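Local coordinates for UspA domain-containing protein (Pyrococcus horikoshii, PDB 2DUM) that is of unknown function but belongs to the universal stress protein A family, whose members typically serve in stress responses, and may form dimers through its C-terminal strand, at the interface of chains A and B. Sequence-based numbering; all coordinates share one arbitrary frame. Chains: chain A/B, Hypothetical protein PH0823.

The interface of chains A and B. Residues chain A 28, 151-156; chain B 4, 120, 144, 147-151, 153.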
# COMPACT_ATOMS: atom_id res chain seq x y z
N ARG A 28 -10.14 -9.94 -4.00
CA ARG A 28 -8.85 -9.58 -4.59
C ARG A 28 -7.78 -10.57 -4.33
O ARG A 28 -7.17 -11.03 -5.28
CB ARG A 28 -8.39 -8.22 -4.06
CG ARG A 28 -9.37 -7.16 -4.40
CD ARG A 28 -8.79 -5.80 -4.43
NE ARG A 28 -9.19 -5.05 -5.65
CZ ARG A 28 -8.55 -5.11 -6.83
NH1 ARG A 28 -9.00 -4.39 -7.84
NH2 ARG A 28 -7.46 -5.91 -6.99
N VAL A 151 2.97 -0.73 3.33
CA VAL A 151 1.57 -0.43 3.60
C VAL A 151 0.65 -0.75 2.46
O VAL A 151 0.86 -0.25 1.37
CB VAL A 151 1.32 1.05 3.98
CG1 VAL A 151 -0.23 1.35 4.12
CG2 VAL A 151 1.97 1.41 5.27
N LEU A 152 -0.38 -1.54 2.70
CA LEU A 152 -1.26 -1.90 1.63
C LEU A 152 -2.54 -1.05 1.80
O LEU A 152 -3.34 -1.13 2.81
CB LEU A 152 -1.59 -3.38 1.76
CG LEU A 152 -1.58 -4.23 0.48
CD1 LEU A 152 -2.39 -5.45 0.65
CD2 LEU A 152 -2.16 -3.58 -0.60
N ILE A 153 -2.77 -0.19 0.83
CA ILE A 153 -4.07 0.44 0.99
C ILE A 153 -5.06 -0.20 0.04
O ILE A 153 -4.89 -0.21 -1.18
CB ILE A 153 -4.08 2.01 1.14
CG1 ILE A 153 -5.36 2.48 0.52
CG2 ILE A 153 -2.90 2.73 0.58
CD1 ILE A 153 -5.27 2.62 -1.12
N ILE A 154 -6.03 -0.87 0.63
CA ILE A 154 -6.98 -1.66 -0.17
C ILE A 154 -8.16 -0.71 -0.33
O ILE A 154 -8.22 0.30 0.44
CB ILE A 154 -7.27 -3.07 0.49
CG1 ILE A 154 -7.25 -4.21 -0.50
CG2 ILE A 154 -8.65 -3.20 1.01
CD1 ILE A 154 -5.86 -4.84 -0.72
N LYS A 155 -9.03 -0.97 -1.31
CA LYS A 155 -10.05 0.01 -1.64
C LYS A 155 -11.44 -0.52 -2.09
O LYS A 155 -12.48 -0.16 -1.49
CB LYS A 155 -9.48 0.93 -2.71
CG LYS A 155 -9.78 2.40 -2.51
CD LYS A 155 -9.12 3.26 -3.55
CE LYS A 155 -7.70 3.65 -3.20
NZ LYS A 155 -7.50 5.04 -3.80
N GLU A 156 -11.49 -1.30 -3.16
CA GLU A 156 -12.73 -1.95 -3.66
C GLU A 156 -12.41 -2.77 -4.91
O GLU A 156 -11.38 -2.54 -5.58
CB GLU A 156 -13.90 -0.94 -3.92
CG GLU A 156 -15.26 -1.57 -4.42
CD GLU A 156 -15.76 -2.82 -3.58
OE1 GLU A 156 -15.50 -4.01 -3.94
OE2 GLU A 156 -16.44 -2.61 -2.54
N MET B 4 -3.03 -12.32 -4.95
CA MET B 4 -2.56 -10.85 -4.89
C MET B 4 -1.17 -10.18 -5.33
O MET B 4 -1.06 -8.91 -5.26
CB MET B 4 -2.89 -10.17 -3.53
CG MET B 4 -2.84 -8.52 -3.60
SD MET B 4 -4.00 -7.64 -2.54
CE MET B 4 -4.57 -6.36 -3.54
N LEU B 120 -2.07 -5.10 -8.22
CA LEU B 120 -1.56 -4.23 -7.17
C LEU B 120 -0.53 -3.30 -7.78
O LEU B 120 0.10 -3.66 -8.80
CB LEU B 120 -0.85 -5.07 -6.14
CG LEU B 120 0.18 -4.49 -5.20
CD1 LEU B 120 -0.48 -3.82 -3.88
CD2 LEU B 120 1.18 -5.54 -4.85
N LEU B 144 -2.39 7.52 -5.70
CA LEU B 144 -2.92 6.99 -4.48
C LEU B 144 -4.32 7.45 -4.14
O LEU B 144 -4.73 7.38 -3.01
CB LEU B 144 -2.03 7.40 -3.34
CG LEU B 144 -1.75 6.27 -2.37
CD1 LEU B 144 -1.76 6.80 -0.98
CD2 LEU B 144 -2.74 5.12 -2.51
N THR B 147 -6.52 6.10 -8.21
CA THR B 147 -6.66 4.71 -8.70
C THR B 147 -7.62 3.79 -8.00
O THR B 147 -7.77 3.75 -6.78
CB THR B 147 -5.38 3.91 -8.76
OG1 THR B 147 -5.58 2.89 -9.76
CG2 THR B 147 -5.10 3.27 -7.46
N LYS B 148 -8.23 2.95 -8.80
CA LYS B 148 -9.11 1.95 -8.21
C LYS B 148 -8.40 0.63 -7.66
O LYS B 148 -8.93 -0.06 -6.73
CB LYS B 148 -10.30 1.77 -9.15
CG LYS B 148 -11.40 2.90 -8.85
CD LYS B 148 -12.06 3.69 -10.06
CE LYS B 148 -12.96 2.80 -10.95
NZ LYS B 148 -12.38 1.52 -11.64
N LYS B 149 -7.18 0.36 -8.17
CA LYS B 149 -6.34 -0.78 -7.82
C LYS B 149 -5.82 -0.64 -6.35
O LYS B 149 -5.98 0.43 -5.69
CB LYS B 149 -5.20 -0.94 -8.89
CG LYS B 149 -5.63 -1.41 -10.32
CD LYS B 149 -7.03 -1.96 -10.32
CE LYS B 149 -7.20 -3.33 -10.98
NZ LYS B 149 -6.94 -3.26 -12.51
N PRO B 150 -5.33 -1.72 -5.74
CA PRO B 150 -4.77 -1.42 -4.44
C PRO B 150 -3.33 -1.09 -4.58
O PRO B 150 -2.78 -1.34 -5.63
CB PRO B 150 -4.97 -2.71 -3.70
CG PRO B 150 -5.85 -3.60 -4.66
CD PRO B 150 -5.43 -3.16 -5.96
N VAL B 151 -2.73 -0.48 -3.57
CA VAL B 151 -1.40 -0.03 -3.69
C VAL B 151 -0.66 -0.14 -2.39
O VAL B 151 -1.18 -0.04 -1.31
CB VAL B 151 -1.28 1.38 -4.32
CG1 VAL B 151 -2.55 1.83 -4.94
CG2 VAL B 151 -0.85 2.39 -3.30
N ILE B 153 2.88 0.75 -0.68
CA ILE B 153 3.92 1.76 -0.73
C ILE B 153 5.12 1.21 -0.03
O ILE B 153 5.01 0.67 1.04
CB ILE B 153 3.49 3.06 -0.02
CG1 ILE B 153 2.68 3.90 -0.94
CG2 ILE B 153 4.61 3.87 0.24
CD1 ILE B 153 1.29 3.57 -0.69
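Two copies of strand 151-154 meet edge to edge here; beta-branched valine and isoleucine suit their extended backbone, while leucine and methionine reach farther into the apolar faces of the join. On one face the side chains of A:Leu152 and B:Leu120 cross obliquely, CD2 to CD1 at 3.7 Å, while the other methyl of A:Leu152 points tip to tip toward the sulfur of B:Met4. The long, flexible thioether of B:Met4, with CG anti to the backbone N (chi1 -162°) and bends at chi2 and chi3, crosses A:Ile154 obliquely, CE to CD1 at 3.5 Å. A:Ile154 also lies alongside the ring of B:Pro150. On the opposite face A:Ile153 meets B:Leu144 tip to tip, CD1 to CD2 at 3.8 Å.

Between these layers the strands pair antiparallel in the deposited dimer, which may reflect the biological one, joining the sheets of the two chains about a two-fold axis. The amide N of A:Ile153 gives a nearly straight bond of 2.7 Å to O of B:Val151, almost along the C=O axis; the return bond, from N of B:Val151 to O of A:Ile153, lies in the carbonyl plane. N of B:Ile153 likewise reaches O of A:Val151, at 3.0 Å. Proline, lacking an amide hydrogen, fits just before this pairing begins.

Farther out, the flat guanidinium of A:Arg28 covers B:Pro150, whose CG sits 3.4 Å above its plane, toward the rim. The backbone O of A:Glu156, in plane at the guanidinium edge, accepts a weak hydrogen bond from NE and may steady its rotation. A:Lys155 spans the rim with an aliphatic stem bent at chi3 and chi4, and its terminal amine NZ makes a weak 3.3 Å hydrogen bond to the backbone O of B:Thr147.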